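PDB 3B73: PhiH1 repressor-like protein from Haloarcula marismortui ATCC 43049, which is of unknown function but has a winged helix-turn-helix fold and probably binds DNA as a repressor-like regulator. Local coordinates for residues B[5-10]-B[74-79]; B[10-15]-B[47-52]; B[17-22]-B[57-62]; B[25-30]-B[64-69]; B[29-34]-B[41-46]. All coordinates share one frame; numbering follows the deposited sequence.

Interaction 1. Residues B[5-10]-B[74-79]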
# COMPACT_ATOMS: atom_id res chain seq x y z
N ARG B 5 1.92 -8.86 0.65
CA ARG B 5 2.83 -8.06 1.47
C ARG B 5 2.49 -8.07 2.96
O ARG B 5 1.32 -7.99 3.35
CB ARG B 5 2.86 -6.62 0.96
CG ARG B 5 3.63 -6.51 -0.33
CD ARG B 5 3.49 -5.16 -0.93
NE ARG B 5 3.86 -5.19 -2.33
CZ ARG B 5 3.76 -4.15 -3.15
NH1 ARG B 5 3.29 -2.99 -2.69
NH2 ARG B 5 4.12 -4.27 -4.41
N GLN B 6 3.53 -8.20 3.79
CA GLN B 6 3.38 -8.14 5.24
C GLN B 6 3.85 -6.76 5.67
O GLN B 6 5.03 -6.59 5.98
CB GLN B 6 4.30 -9.16 5.92
CG GLN B 6 3.65 -10.41 6.37
CD GLN B 6 2.49 -10.17 7.29
OE1 GLN B 6 1.52 -10.89 7.22
NE2 GLN B 6 2.57 -9.14 8.16
N SER B 7 2.95 -5.78 5.69
CA SER B 7 3.35 -4.39 6.00
C SER B 7 3.59 -4.17 7.50
O SER B 7 3.11 -4.93 8.33
CB SER B 7 2.28 -3.41 5.54
OG SER B 7 2.19 -3.37 4.13
N GLY B 8 4.34 -3.12 7.81
CA GLY B 8 4.59 -2.72 9.17
C GLY B 8 3.65 -1.60 9.59
O GLY B 8 3.17 -0.84 8.75
N SER B 9 3.40 -1.49 10.89
CA SER B 9 2.44 -0.53 11.42
C SER B 9 2.89 0.92 11.23
O SER B 9 2.09 1.85 11.32
CB SER B 9 2.10 -0.84 12.90
OG SER B 9 3.25 -0.79 13.74
N TRP B 10 4.18 1.11 10.97
CA TRP B 10 4.75 2.44 10.75
C TRP B 10 4.65 2.90 9.28
O TRP B 10 5.08 4.00 8.96
CB TRP B 10 6.23 2.42 11.13
CG TRP B 10 6.98 1.34 10.41
CD1 TRP B 10 7.15 0.05 10.82
CD2 TRP B 10 7.63 1.46 9.14
NE1 TRP B 10 7.86 -0.65 9.87
CE2 TRP B 10 8.17 0.19 8.84
CE3 TRP B 10 7.81 2.52 8.22
CZ2 TRP B 10 8.89 -0.06 7.66
CZ3 TRP B 10 8.53 2.26 7.04
CH2 TRP B 10 9.05 0.98 6.77
N GLU B 74 13.13 -5.52 -1.69
CA GLU B 74 12.62 -6.36 -2.78
C GLU B 74 11.79 -7.50 -2.24
O GLU B 74 10.69 -7.76 -2.72
CB GLU B 74 13.78 -6.97 -3.57
CG GLU B 74 14.67 -5.99 -4.27
CD GLU B 74 14.62 -6.15 -5.76
OE1 GLU B 74 15.57 -6.75 -6.31
OE2 GLU B 74 13.63 -5.68 -6.37
N ALA B 75 12.33 -8.20 -1.25
CA ALA B 75 11.65 -9.33 -0.65
C ALA B 75 10.32 -8.86 -0.09
O ALA B 75 9.30 -9.58 -0.17
CB ALA B 75 12.52 -9.95 0.45
N TYR B 76 10.33 -7.66 0.48
CA TYR B 76 9.09 -7.10 1.06
C TYR B 76 8.00 -6.94 -0.01
O TYR B 76 6.86 -7.38 0.17
CB TYR B 76 9.34 -5.75 1.77
CG TYR B 76 8.04 -4.99 1.94
CD1 TYR B 76 7.12 -5.38 2.93
CD2 TYR B 76 7.70 -3.91 1.10
CE1 TYR B 76 5.88 -4.71 3.08
CE2 TYR B 76 6.47 -3.22 1.26
CZ TYR B 76 5.58 -3.63 2.26
OH TYR B 76 4.36 -3.00 2.43
N LEU B 77 8.34 -6.29 -1.13
CA LEU B 77 7.38 -6.15 -2.23
C LEU B 77 6.80 -7.52 -2.67
O LEU B 77 5.64 -7.60 -3.09
CB LEU B 77 8.03 -5.43 -3.42
CG LEU B 77 8.48 -3.98 -3.15
CD1 LEU B 77 9.22 -3.38 -4.32
CD2 LEU B 77 7.29 -3.09 -2.78
N ASN B 78 7.60 -8.58 -2.54
CA ASN B 78 7.21 -9.93 -2.95
C ASN B 78 6.60 -10.80 -1.87
O ASN B 78 6.44 -12.01 -2.04
CB ASN B 78 8.42 -10.67 -3.54
CG ASN B 78 8.95 -9.99 -4.77
OD1 ASN B 78 8.18 -9.60 -5.64
ND2 ASN B 78 10.27 -9.85 -4.86
N GLY B 79 6.27 -10.18 -0.74
CA GLY B 79 5.63 -10.91 0.34
C GLY B 79 6.54 -11.88 1.10
O GLY B 79 6.06 -12.85 1.69
O HOH W 1 6.15 -8.67 2.54
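A Schellman motif closes helix 71-77, and the N-terminal arm of the chain docks against that end. Gly-79, with positive phi, is its C-prime residue, and Gly-79 N returns to Tyr-76 O at 3.0 Å. Arg-5 lies closest to the turn. Its CG is anti to the carbonyl carbon, and the chain then runs extended from CG to NE, alongside Leu-77. There NE donates to Leu-77 O at 3.1 Å, with an N-H...O angle of 158°. The carbonyl is met in its own plane on a lone pair, and it lies in the guanidinium plane. Leu-77 CD2 covers one face of that group, 3.7 Å from Arg-5 CZ. Arg-5 CG passes over one face of the Tyr-76 ring and comes to 3.4 Å from Tyr-76 O. The same carbonyl takes a water at 2.8 Å, and this water accepts from Gln-6 N at 2.9 Å. Tyr-76 has CG anti to the backbone N (chi1 161°), which sends the ring out toward the arm. Ser-7 OG meets it at the edge and donates to Tyr-76 OH at 2.8 Å. Further out, Tyr-76 OH bonds Asp-16, Arg-5 NH1 forms salt bridges with Asp-16 and Glu-20, and Ser-7 OG bonds Arg-17 of the second subunit. The Arg-5 cation is thus held between a helix-end carbonyl and two acids. These acids are likely to stay ionised, and the hydroxyl pair links the arm to the subunit interface.

Interaction 2. Residues B[10-15]-B[47-52]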
# COMPACT_ATOMS: atom_id res chain seq x y z
N TRP B 10 4.18 1.11 10.97
CA TRP B 10 4.75 2.44 10.75
C TRP B 10 4.65 2.90 9.28
O TRP B 10 5.08 4.00 8.96
CB TRP B 10 6.23 2.42 11.13
CG TRP B 10 6.98 1.34 10.41
CD1 TRP B 10 7.15 0.05 10.82
CD2 TRP B 10 7.63 1.46 9.14
NE1 TRP B 10 7.86 -0.65 9.87
CE2 TRP B 10 8.17 0.19 8.84
CE3 TRP B 10 7.81 2.52 8.22
CZ2 TRP B 10 8.89 -0.06 7.66
CZ3 TRP B 10 8.53 2.26 7.04
CH2 TRP B 10 9.05 0.98 6.77
N MSE B 11 4.10 2.07 8.41
CA MSE B 11 4.11 2.41 6.98
C MSE B 11 2.90 3.22 6.58
O MSE B 11 1.86 3.18 7.23
CB MSE B 11 4.23 1.16 6.10
CG MSE B 11 5.51 0.39 6.28
SE MSE B 11 5.53 -1.15 5.09
CE MSE B 11 5.84 -0.22 3.47
N THR B 12 3.06 3.98 5.49
CA THR B 12 1.97 4.67 4.84
C THR B 12 1.82 4.08 3.46
O THR B 12 2.66 3.32 2.99
CB THR B 12 2.28 6.18 4.67
OG1 THR B 12 3.38 6.34 3.75
CG2 THR B 12 2.64 6.80 6.01
N ILE B 13 0.77 4.46 2.76
CA ILE B 13 0.55 3.85 1.46
C ILE B 13 1.62 4.31 0.47
O ILE B 13 1.94 3.60 -0.47
CB ILE B 13 -0.90 4.10 0.97
CG1 ILE B 13 -1.20 3.21 -0.24
CG2 ILE B 13 -1.09 5.57 0.68
CD1 ILE B 13 -2.63 3.07 -0.53
N TRP B 14 2.19 5.50 0.73
CA TRP B 14 3.14 6.11 -0.18
C TRP B 14 4.47 5.39 -0.12
O TRP B 14 5.24 5.40 -1.08
CB TRP B 14 3.28 7.62 0.09
CG TRP B 14 1.90 8.24 0.05
CD1 TRP B 14 1.19 8.73 1.12
CD2 TRP B 14 1.03 8.33 -1.09
NE1 TRP B 14 -0.06 9.14 0.69
CE2 TRP B 14 -0.18 8.92 -0.65
CE3 TRP B 14 1.16 8.01 -2.44
CZ2 TRP B 14 -1.25 9.18 -1.52
CZ3 TRP B 14 0.10 8.26 -3.30
CH2 TRP B 14 -1.09 8.84 -2.83
N ASP B 15 4.72 4.74 1.00
CA ASP B 15 5.84 3.82 1.12
C ASP B 15 5.86 2.73 0.04
O ASP B 15 6.92 2.46 -0.54
CB ASP B 15 5.86 3.19 2.52
CG ASP B 15 6.17 4.21 3.61
OD1 ASP B 15 6.72 5.28 3.27
OD2 ASP B 15 5.83 3.95 4.78
N SER B 47 10.84 12.98 1.07
CA SER B 47 12.11 12.91 1.80
C SER B 47 11.96 12.21 3.14
O SER B 47 12.81 11.38 3.52
CB SER B 47 12.71 14.30 2.01
OG SER B 47 13.27 14.77 0.80
N ARG B 48 10.90 12.55 3.86
CA ARG B 48 10.62 11.91 5.15
C ARG B 48 10.41 10.40 5.00
O ARG B 48 11.00 9.62 5.75
CB ARG B 48 9.40 12.55 5.81
CG ARG B 48 9.77 13.64 6.79
CD ARG B 48 8.55 14.37 7.35
NE ARG B 48 8.23 15.57 6.58
CZ ARG B 48 7.04 15.80 6.03
NH1 ARG B 48 6.06 14.92 6.17
NH2 ARG B 48 6.83 16.93 5.34
N ARG B 49 9.59 9.99 4.03
CA ARG B 49 9.36 8.57 3.78
C ARG B 49 10.64 7.88 3.31
O ARG B 49 10.92 6.74 3.73
CB ARG B 49 8.24 8.36 2.75
CG ARG B 49 6.90 8.91 3.20
CD ARG B 49 6.66 8.74 4.68
NE ARG B 49 6.66 7.35 5.15
CZ ARG B 49 6.42 7.02 6.41
NH1 ARG B 49 6.17 7.97 7.30
NH2 ARG B 49 6.43 5.75 6.80
N LEU B 50 11.42 8.54 2.46
CA LEU B 50 12.70 7.96 2.05
C LEU B 50 13.59 7.67 3.27
O LEU B 50 14.17 6.57 3.41
CB LEU B 50 13.44 8.86 1.05
CG LEU B 50 12.81 8.92 -0.35
CD1 LEU B 50 13.44 10.05 -1.15
CD2 LEU B 50 12.94 7.57 -1.09
N LYS B 51 13.70 8.66 4.16
CA LYS B 51 14.52 8.51 5.36
C LYS B 51 14.00 7.34 6.18
O LYS B 51 14.79 6.53 6.70
CB LYS B 51 14.52 9.81 6.18
CG LYS B 51 15.79 10.07 6.99
CD LYS B 51 15.70 9.47 8.38
CE LYS B 51 16.89 9.86 9.26
NZ LYS B 51 16.74 9.32 10.65
N LYS B 52 12.68 7.21 6.24
CA LYS B 52 12.05 6.16 7.03
C LYS B 52 12.31 4.77 6.44
O LYS B 52 12.71 3.85 7.14
CB LYS B 52 10.55 6.40 7.12
CG LYS B 52 9.87 5.76 8.33
CD LYS B 52 9.95 6.68 9.52
CE LYS B 52 9.14 6.18 10.68
NZ LYS B 52 9.58 6.85 11.93
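Asp-15 OD2 is held by two donors. Arg-49 NH2 reaches it at 2.8 Å and Thr-12 N at 2.9 Å, the latter from above the carboxylate plane. The second bond belongs to a capping box at the start of helix 13-25. Thr-12 is the N-cap, and its OG1 weakly accepts from Trp-14 N and Asp-15 N. The first bond is half of a side-on salt bridge to helix 43-55, which by its place in a winged helix-turn-helix fold is probably the recognition helix. The other half runs from Arg-49 NE to Asp-15 OD1, at 2.8 Å and 165°. Both oxygens use their syn lone pairs, and the two planes are nearly coplanar, 29° apart. Arg-49 bends at chi2 and chi3 to bring its head down beside the acid. Thr-12 CG2 then lies over the centre of one guanidinium face, with Lys-52 CB over the opposite face, toward its rim. Trp-10 offers its ring edge to NH2. Trp-10 NE1 is hydrogen-bonded to Ala-83 O, and the ring stacks with His-56. Lys-52 CG slides past Trp-10 CE3 at 3.8 Å. Arg-49 NH2 has one more acceptor, Trp-10 O, at 3.1 Å in the carbonyl plane.

Interaction 3. Residues B[17-22]-B[57-62]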
# COMPACT_ATOMS: atom_id res chain seq x y z
N ARG B 17 4.28 2.80 -2.80
CA ARG B 17 4.45 3.50 -4.07
C ARG B 17 5.91 3.85 -4.29
O ARG B 17 6.47 3.56 -5.35
CB ARG B 17 3.60 4.77 -4.14
CG ARG B 17 2.13 4.51 -4.06
CD ARG B 17 1.66 3.53 -5.13
NE ARG B 17 0.38 3.02 -4.69
CZ ARG B 17 0.19 1.80 -4.22
NH1 ARG B 17 1.16 0.91 -4.22
NH2 ARG B 17 -1.01 1.47 -3.79
N ILE B 18 6.53 4.45 -3.29
CA ILE B 18 7.94 4.79 -3.45
C ILE B 18 8.76 3.54 -3.70
O ILE B 18 9.59 3.53 -4.60
CB ILE B 18 8.47 5.51 -2.23
CG1 ILE B 18 7.78 6.88 -2.11
CG2 ILE B 18 9.98 5.61 -2.31
CD1 ILE B 18 7.90 7.47 -0.77
N LEU B 19 8.53 2.47 -2.93
CA LEU B 19 9.30 1.26 -3.16
C LEU B 19 9.11 0.72 -4.58
O LEU B 19 10.07 0.32 -5.23
CB LEU B 19 8.98 0.17 -2.13
CG LEU B 19 9.61 0.39 -0.77
CD1 LEU B 19 8.97 -0.54 0.23
CD2 LEU B 19 11.14 0.19 -0.82
N GLU B 20 7.87 0.74 -5.06
CA GLU B 20 7.52 0.23 -6.39
C GLU B 20 8.20 1.05 -7.48
O GLU B 20 8.69 0.51 -8.48
CB GLU B 20 6.00 0.23 -6.59
CG GLU B 20 5.30 -0.84 -5.74
CD GLU B 20 3.80 -0.60 -5.55
OE1 GLU B 20 3.16 -1.49 -4.96
OE2 GLU B 20 3.27 0.45 -5.99
N ILE B 21 8.27 2.36 -7.28
CA ILE B 21 8.87 3.23 -8.27
C ILE B 21 10.37 3.03 -8.31
O ILE B 21 10.97 2.93 -9.38
CB ILE B 21 8.52 4.71 -8.02
CG1 ILE B 21 7.09 4.99 -8.50
CG2 ILE B 21 9.51 5.61 -8.74
CD1 ILE B 21 6.46 6.24 -7.86
N ILE B 22 10.99 2.96 -7.15
CA ILE B 22 12.43 2.77 -7.12
C ILE B 22 12.79 1.37 -7.66
O ILE B 22 13.77 1.21 -8.36
CB ILE B 22 12.99 3.01 -5.72
CG1 ILE B 22 12.84 4.49 -5.36
CG2 ILE B 22 14.45 2.55 -5.64
CD1 ILE B 22 13.40 4.84 -4.00
N ASP B 57 15.77 -0.26 6.43
CA ASP B 57 16.59 -1.05 5.52
C ASP B 57 15.83 -1.61 4.33
O ASP B 57 16.20 -2.63 3.78
CB ASP B 57 17.31 -2.17 6.29
CG ASP B 57 18.68 -1.74 6.80
OD1 ASP B 57 18.80 -0.68 7.47
OD2 ASP B 57 19.65 -2.48 6.53
N LEU B 58 14.76 -0.93 3.92
CA LEU B 58 14.06 -1.26 2.70
C LEU B 58 14.66 -0.48 1.54
O LEU B 58 14.53 -0.86 0.37
CB LEU B 58 12.59 -0.94 2.86
CG LEU B 58 11.96 -1.75 3.99
CD1 LEU B 58 10.43 -1.62 3.99
CD2 LEU B 58 12.37 -3.23 3.90
N LEU B 59 15.31 0.63 1.88
CA LEU B 59 16.10 1.42 0.95
C LEU B 59 17.47 1.63 1.57
O LEU B 59 17.65 1.39 2.75
CB LEU B 59 15.45 2.77 0.69
CG LEU B 59 14.14 2.78 -0.09
CD1 LEU B 59 13.65 4.20 -0.27
CD2 LEU B 59 14.28 2.08 -1.45
N GLN B 60 18.43 2.07 0.76
CA GLN B 60 19.70 2.57 1.28
C GLN B 60 20.12 3.85 0.56
O GLN B 60 19.96 3.96 -0.65
CB GLN B 60 20.82 1.53 1.20
CG GLN B 60 21.18 1.07 -0.19
CD GLN B 60 22.24 -0.01 -0.16
OE1 GLN B 60 21.99 -1.16 -0.56
NE2 GLN B 60 23.43 0.34 0.33
N PRO B 61 20.60 4.83 1.33
CA PRO B 61 21.04 6.12 0.82
C PRO B 61 22.43 6.00 0.17
O PRO B 61 23.35 5.43 0.77
CB PRO B 61 21.12 6.97 2.08
CG PRO B 61 21.48 5.99 3.13
CD PRO B 61 20.63 4.80 2.81
N LEU B 62 22.55 6.50 -1.05
CA LEU B 62 23.82 6.61 -1.75
C LEU B 62 24.21 8.09 -1.85
O LEU B 62 23.50 8.97 -1.37
CB LEU B 62 23.72 5.97 -3.14
CG LEU B 62 23.23 4.51 -3.23
CD1 LEU B 62 23.22 4.02 -4.69
CD2 LEU B 62 24.04 3.56 -2.36
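Five apolar residues meet where helix 13-25 faces the first strand of the wing. The short axes of 17-22 and 59-62 cross at 63°, with a closest approach of 11.4 Å, so branched side chains bridge the gap. Leu-59 is the main bump. Its CB points toward the helix, and CG is anti to the carbonyl carbon (chi1 -69°), which carries the two-methyl fork to the helix surface. The tip of Ile-22 meets this fork head on. Ile-22 CD1 nestles between the prongs, 3.8 Å from Leu-59 CD1 and 3.9 Å from Leu-59 CD2. Leu-19 comes in obliquely. Its CD2 settles into the notch between Leu-58, just before the strand, and Leu-59, 3.7 Å from Leu-59 CD2 and 3.7 Å from Leu-58 O. Leu-58 CB closes the notch at 4.1 Å from Leu-19 CD2. Ile-18 CG2 is a looser neighbour, 4.4 Å from Leu-59 CD1. An alanine in place of Leu-59 would remove both prongs and would probably leave the tips of Ile-22 and Leu-19 poorly packed. Leu-50 and Leu-53 of helix 43-55 also touch Leu-59, and Tyr-76 and Leu-77 touch Leu-19. All five residues of the contact are buried. This is part of the hydrophobic core of a winged-helix domain, where helix 13-25 packs under the base of the wing hairpin.

Interaction 4. Residues B[25-30]-B[64-69]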
# COMPACT_ATOMS: atom_id res chain seq x y z
N GLU B 25 12.57 1.80 -11.49
CA GLU B 25 13.48 2.80 -12.07
C GLU B 25 14.94 2.55 -11.71
O GLU B 25 15.84 3.05 -12.38
CB GLU B 25 13.10 4.21 -11.60
CG GLU B 25 11.75 4.73 -12.09
CD GLU B 25 11.67 4.88 -13.59
OE1 GLU B 25 12.72 5.16 -14.22
OE2 GLU B 25 10.57 4.72 -14.14
N GLY B 26 15.18 1.82 -10.63
CA GLY B 26 16.53 1.56 -10.17
C GLY B 26 16.96 2.47 -9.03
O GLY B 26 17.43 2.00 -7.99
N ASN B 27 16.82 3.78 -9.22
CA ASN B 27 17.02 4.68 -8.09
C ASN B 27 15.97 5.77 -8.02
O ASN B 27 15.20 5.98 -8.95
CB ASN B 27 18.41 5.27 -8.10
CG ASN B 27 18.73 5.94 -9.39
OD1 ASN B 27 17.84 6.43 -10.07
ND2 ASN B 27 20.02 5.96 -9.76
N GLY B 28 15.94 6.46 -6.89
CA GLY B 28 14.97 7.51 -6.68
C GLY B 28 15.56 8.64 -5.87
O GLY B 28 16.52 8.47 -5.11
N SER B 29 14.97 9.82 -6.04
CA SER B 29 15.35 11.00 -5.28
C SER B 29 14.07 11.81 -5.09
O SER B 29 13.12 11.62 -5.84
CB SER B 29 16.41 11.81 -6.04
OG SER B 29 16.02 11.98 -7.39
N PRO B 30 14.05 12.70 -4.10
CA PRO B 30 12.79 13.35 -3.74
C PRO B 30 12.15 14.08 -4.92
O PRO B 30 10.98 13.82 -5.25
CB PRO B 30 13.21 14.36 -2.67
CG PRO B 30 14.49 13.82 -2.13
CD PRO B 30 15.18 13.22 -3.31
N ASN B 64 24.75 11.86 -2.94
CA ASN B 64 23.93 12.86 -3.63
C ASN B 64 22.44 12.65 -3.53
O ASN B 64 21.72 12.86 -4.52
CB ASN B 64 24.32 12.95 -5.10
CG ASN B 64 25.73 13.43 -5.30
OD1 ASN B 64 26.55 12.72 -5.89
ND2 ASN B 64 26.03 14.62 -4.77
N GLY B 65 21.98 12.24 -2.35
CA GLY B 65 20.55 12.10 -2.09
C GLY B 65 19.86 11.04 -2.94
O GLY B 65 18.64 11.03 -3.10
N VAL B 66 20.64 10.13 -3.50
CA VAL B 66 20.02 9.05 -4.24
C VAL B 66 19.71 7.90 -3.27
O VAL B 66 20.51 7.59 -2.37
CB VAL B 66 20.89 8.60 -5.44
CG1 VAL B 66 20.38 7.27 -5.99
CG2 VAL B 66 20.89 9.66 -6.54
N TYR B 67 18.53 7.32 -3.41
CA TYR B 67 18.15 6.13 -2.66
C TYR B 67 17.94 4.97 -3.64
O TYR B 67 17.55 5.16 -4.80
CB TYR B 67 16.88 6.37 -1.84
CG TYR B 67 17.05 7.26 -0.64
CD1 TYR B 67 17.15 6.71 0.64
CD2 TYR B 67 17.07 8.65 -0.76
CE1 TYR B 67 17.31 7.52 1.77
CE2 TYR B 67 17.22 9.48 0.37
CZ TYR B 67 17.34 8.90 1.63
OH TYR B 67 17.49 9.68 2.76
N VAL B 68 18.21 3.76 -3.16
CA VAL B 68 18.17 2.57 -3.98
C VAL B 68 17.57 1.44 -3.13
O VAL B 68 17.73 1.43 -1.90
CB VAL B 68 19.62 2.23 -4.45
CG1 VAL B 68 19.90 0.74 -4.34
CG2 VAL B 68 19.87 2.75 -5.86
N ILE B 69 16.88 0.49 -3.76
CA ILE B 69 16.22 -0.58 -2.99
C ILE B 69 17.21 -1.62 -2.43
O ILE B 69 18.29 -1.79 -2.98
CB ILE B 69 15.07 -1.26 -3.82
CG1 ILE B 69 14.16 -2.07 -2.91
CG2 ILE B 69 15.63 -2.14 -4.97
CD1 ILE B 69 12.71 -2.22 -3.41
O HOH W 2 17.03 -0.42 -6.99
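The Tyr-67 ring has the carbonyl oxygen of Gly-28 at its edge, near the ring plane. Tyr-67 CB is 3.9 Å from Gly-28 O. The ring itself packs on Leu-50 and Ala-54 of helix 43-55 and on Pro-61. The flat amide of Asn-27 sits beside Val-66. Its CG takes the crowded position between the backbone N and the carbonyl carbon (chi1 54°), and Asn-27 CB touches Val-66 CG1 at 3.5 Å. In the backbone, Gly-28 and Tyr-67 form an antiparallel hydrogen-bonded pair. Gly-28 N donates to Tyr-67 O at 2.9 Å. In return Tyr-67 N donates to Gly-28 O at 2.9 Å, almost straight at 174° and nearly along the C=O axis. Val-68 CG2 lies 3.3 Å from Gly-26 O, which also takes a water at 2.6 Å. Gly-26 has positive phi, and a CB here would press on the carbonyl oxygen of the residue before. At the other end Pro-30 CD stands 4.1 Å from Gly-65 O. This is the small sheet of a winged-helix fold. The short, weakly bonded strand 27-28, between helices 13-25 and 30-34, forms one edge within the chain, strand 66-69 runs in the middle, and 59-62 is its other neighbour.

Interaction 5. Residues B[29-34]-B[41-46]. With SO4 (sulfate ion), chain D.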
# COMPACT_ATOMS: atom_id res chain seq x y z
N SER B 29 14.97 9.82 -6.04
CA SER B 29 15.35 11.00 -5.28
C SER B 29 14.07 11.81 -5.09
O SER B 29 13.12 11.62 -5.84
CB SER B 29 16.41 11.81 -6.04
OG SER B 29 16.02 11.98 -7.39
N PRO B 30 14.05 12.70 -4.10
CA PRO B 30 12.79 13.35 -3.74
C PRO B 30 12.15 14.08 -4.92
O PRO B 30 10.98 13.82 -5.25
CB PRO B 30 13.21 14.36 -2.67
CG PRO B 30 14.49 13.82 -2.13
CD PRO B 30 15.18 13.22 -3.31
N LYS B 31 12.92 14.97 -5.55
CA LYS B 31 12.39 15.78 -6.65
C LYS B 31 11.75 14.90 -7.73
O LYS B 31 10.61 15.13 -8.13
CB LYS B 31 13.46 16.71 -7.23
CG LYS B 31 12.90 17.86 -8.10
CD LYS B 31 13.98 18.89 -8.47
CE LYS B 31 14.63 19.52 -7.22
NZ LYS B 31 15.87 20.30 -7.53
N GLU B 32 12.47 13.89 -8.22
CA GLU B 32 11.89 13.08 -9.28
C GLU B 32 10.72 12.16 -8.83
O GLU B 32 9.83 11.84 -9.62
CB GLU B 32 12.99 12.31 -10.05
CG GLU B 32 13.66 11.19 -9.29
CD GLU B 32 12.82 9.92 -9.27
OE1 GLU B 32 11.86 9.81 -10.08
OE2 GLU B 32 13.12 9.03 -8.45
N LEU B 33 10.70 11.76 -7.56
CA LEU B 33 9.58 10.96 -7.06
C LEU B 33 8.33 11.81 -6.96
O LEU B 33 7.23 11.38 -7.33
CB LEU B 33 9.91 10.35 -5.70
CG LEU B 33 10.77 9.08 -5.79
CD1 LEU B 33 11.35 8.76 -4.42
CD2 LEU B 33 9.94 7.90 -6.33
N GLU B 34 8.52 13.03 -6.45
CA GLU B 34 7.49 14.07 -6.36
C GLU B 34 6.75 14.26 -7.70
O GLU B 34 5.52 14.42 -7.75
CB GLU B 34 8.15 15.39 -5.92
CG GLU B 34 7.27 16.60 -6.05
CD GLU B 34 5.99 16.42 -5.28
OE1 GLU B 34 6.05 15.78 -4.21
OE2 GLU B 34 4.94 16.91 -5.75
N ILE B 41 2.03 13.07 -2.36
CA ILE B 41 2.53 13.79 -1.19
C ILE B 41 3.64 14.72 -1.65
O ILE B 41 4.15 14.58 -2.78
CB ILE B 41 3.02 12.85 -0.07
CG1 ILE B 41 4.05 11.85 -0.60
CG2 ILE B 41 1.84 12.09 0.55
CD1 ILE B 41 4.77 11.05 0.48
N SER B 42 4.01 15.67 -0.79
CA SER B 42 4.99 16.72 -1.11
C SER B 42 6.43 16.21 -1.13
O SER B 42 6.76 15.15 -0.56
CB SER B 42 4.89 17.88 -0.11
OG SER B 42 5.39 17.50 1.17
N LYS B 43 7.30 17.00 -1.76
CA LYS B 43 8.71 16.67 -1.87
C LYS B 43 9.32 16.45 -0.48
O LYS B 43 10.14 15.54 -0.29
CB LYS B 43 9.47 17.74 -2.69
CG LYS B 43 10.95 17.38 -3.00
CD LYS B 43 11.76 18.57 -3.58
CE LYS B 43 13.28 18.36 -3.44
NZ LYS B 43 14.11 19.34 -4.23
N SER B 44 8.90 17.26 0.49
CA SER B 44 9.43 17.09 1.85
C SER B 44 8.90 15.80 2.48
O SER B 44 9.60 15.13 3.25
CB SER B 44 9.13 18.32 2.72
OG SER B 44 7.74 18.61 2.73
N SER B 45 7.65 15.45 2.16
CA SER B 45 7.07 14.23 2.70
C SER B 45 7.79 13.03 2.11
O SER B 45 8.12 12.08 2.82
CB SER B 45 5.59 14.13 2.38
OG SER B 45 4.88 15.11 3.10
N VAL B 46 8.04 13.09 0.80
CA VAL B 46 8.79 12.05 0.13
C VAL B 46 10.13 11.88 0.82
O VAL B 46 10.53 10.75 1.11
CB VAL B 46 9.01 12.35 -1.36
CG1 VAL B 46 9.94 11.28 -1.99
CG2 VAL B 46 7.67 12.43 -2.07
S SO4 D . 1.36 16.27 1.68
O1 SO4 D . 0.64 15.11 2.21
O2 SO4 D . 1.26 17.40 2.61
O3 SO4 D . 2.77 15.90 1.52
O4 SO4 D . 0.77 16.60 0.37
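Helix 30-34 and the start of helix 43-55 come closest at Glu-34 and Lys-43, whose CA atoms are 5.3 Å apart. By order and position they are the two helices of the helix-turn-helix motif. Val-46 CG1, anti to its backbone N, fits against Leu-33 CB and lies 3.8 Å from Leu-33 CD1. Both side chains are buried, and Leu-50 also touches Leu-33. Lys-43 stretches out fully along helix 30-34, with CG 3.8 Å from Pro-30 CB. It ends beside Lys-31, where the two NZ atoms are 3.9 Å apart. The two like charges would probably repel each other. Glu-34 bends at chi2 (56°) and crosses Lys-43 at about a right angle, with CG 4.2 Å from Lys-43 CB. Its OE1 lies 2.7 Å from Ile-41 O. An alanine at Glu-34 would remove the carboxylate and CG, and would probably loosen the packing between the end of helix 30-34 and the turn into helix 43-55. Ser-42 is the N-cap of helix 43-55, and a sulfate, probably from the crystallisation liquor, binds there. Sulfate O3 accepts from Ser-45 OG at 2.8 Å and from Ser-42 N at 2.6 Å and 170°.

Overall arrangement
Interaction 3 lies nearest the centre of the chain, about 4 Å from it, and touches the other four. Interaction 2 is about 9 Å from interaction 3 between centres, and Leu-50 CD2 packs 3.5 Å from Leu-59 CD1. Interaction 4 is closer still to interaction 3, about 7 Å, and shares the wing sheet with it. Interaction 5 meets the core through Ile-21 and Leu-33, and shares Ser-29 and Pro-30 with interaction 4. Interaction 1 shares Trp-10 with interaction 2 but lies about 21 Å from interaction 5 between centres, without touching it. Interactions 1, 2 and 3 also touch the second subunit. The sulfate sits at the start of the probable recognition helix, and may mimic a DNA phosphate.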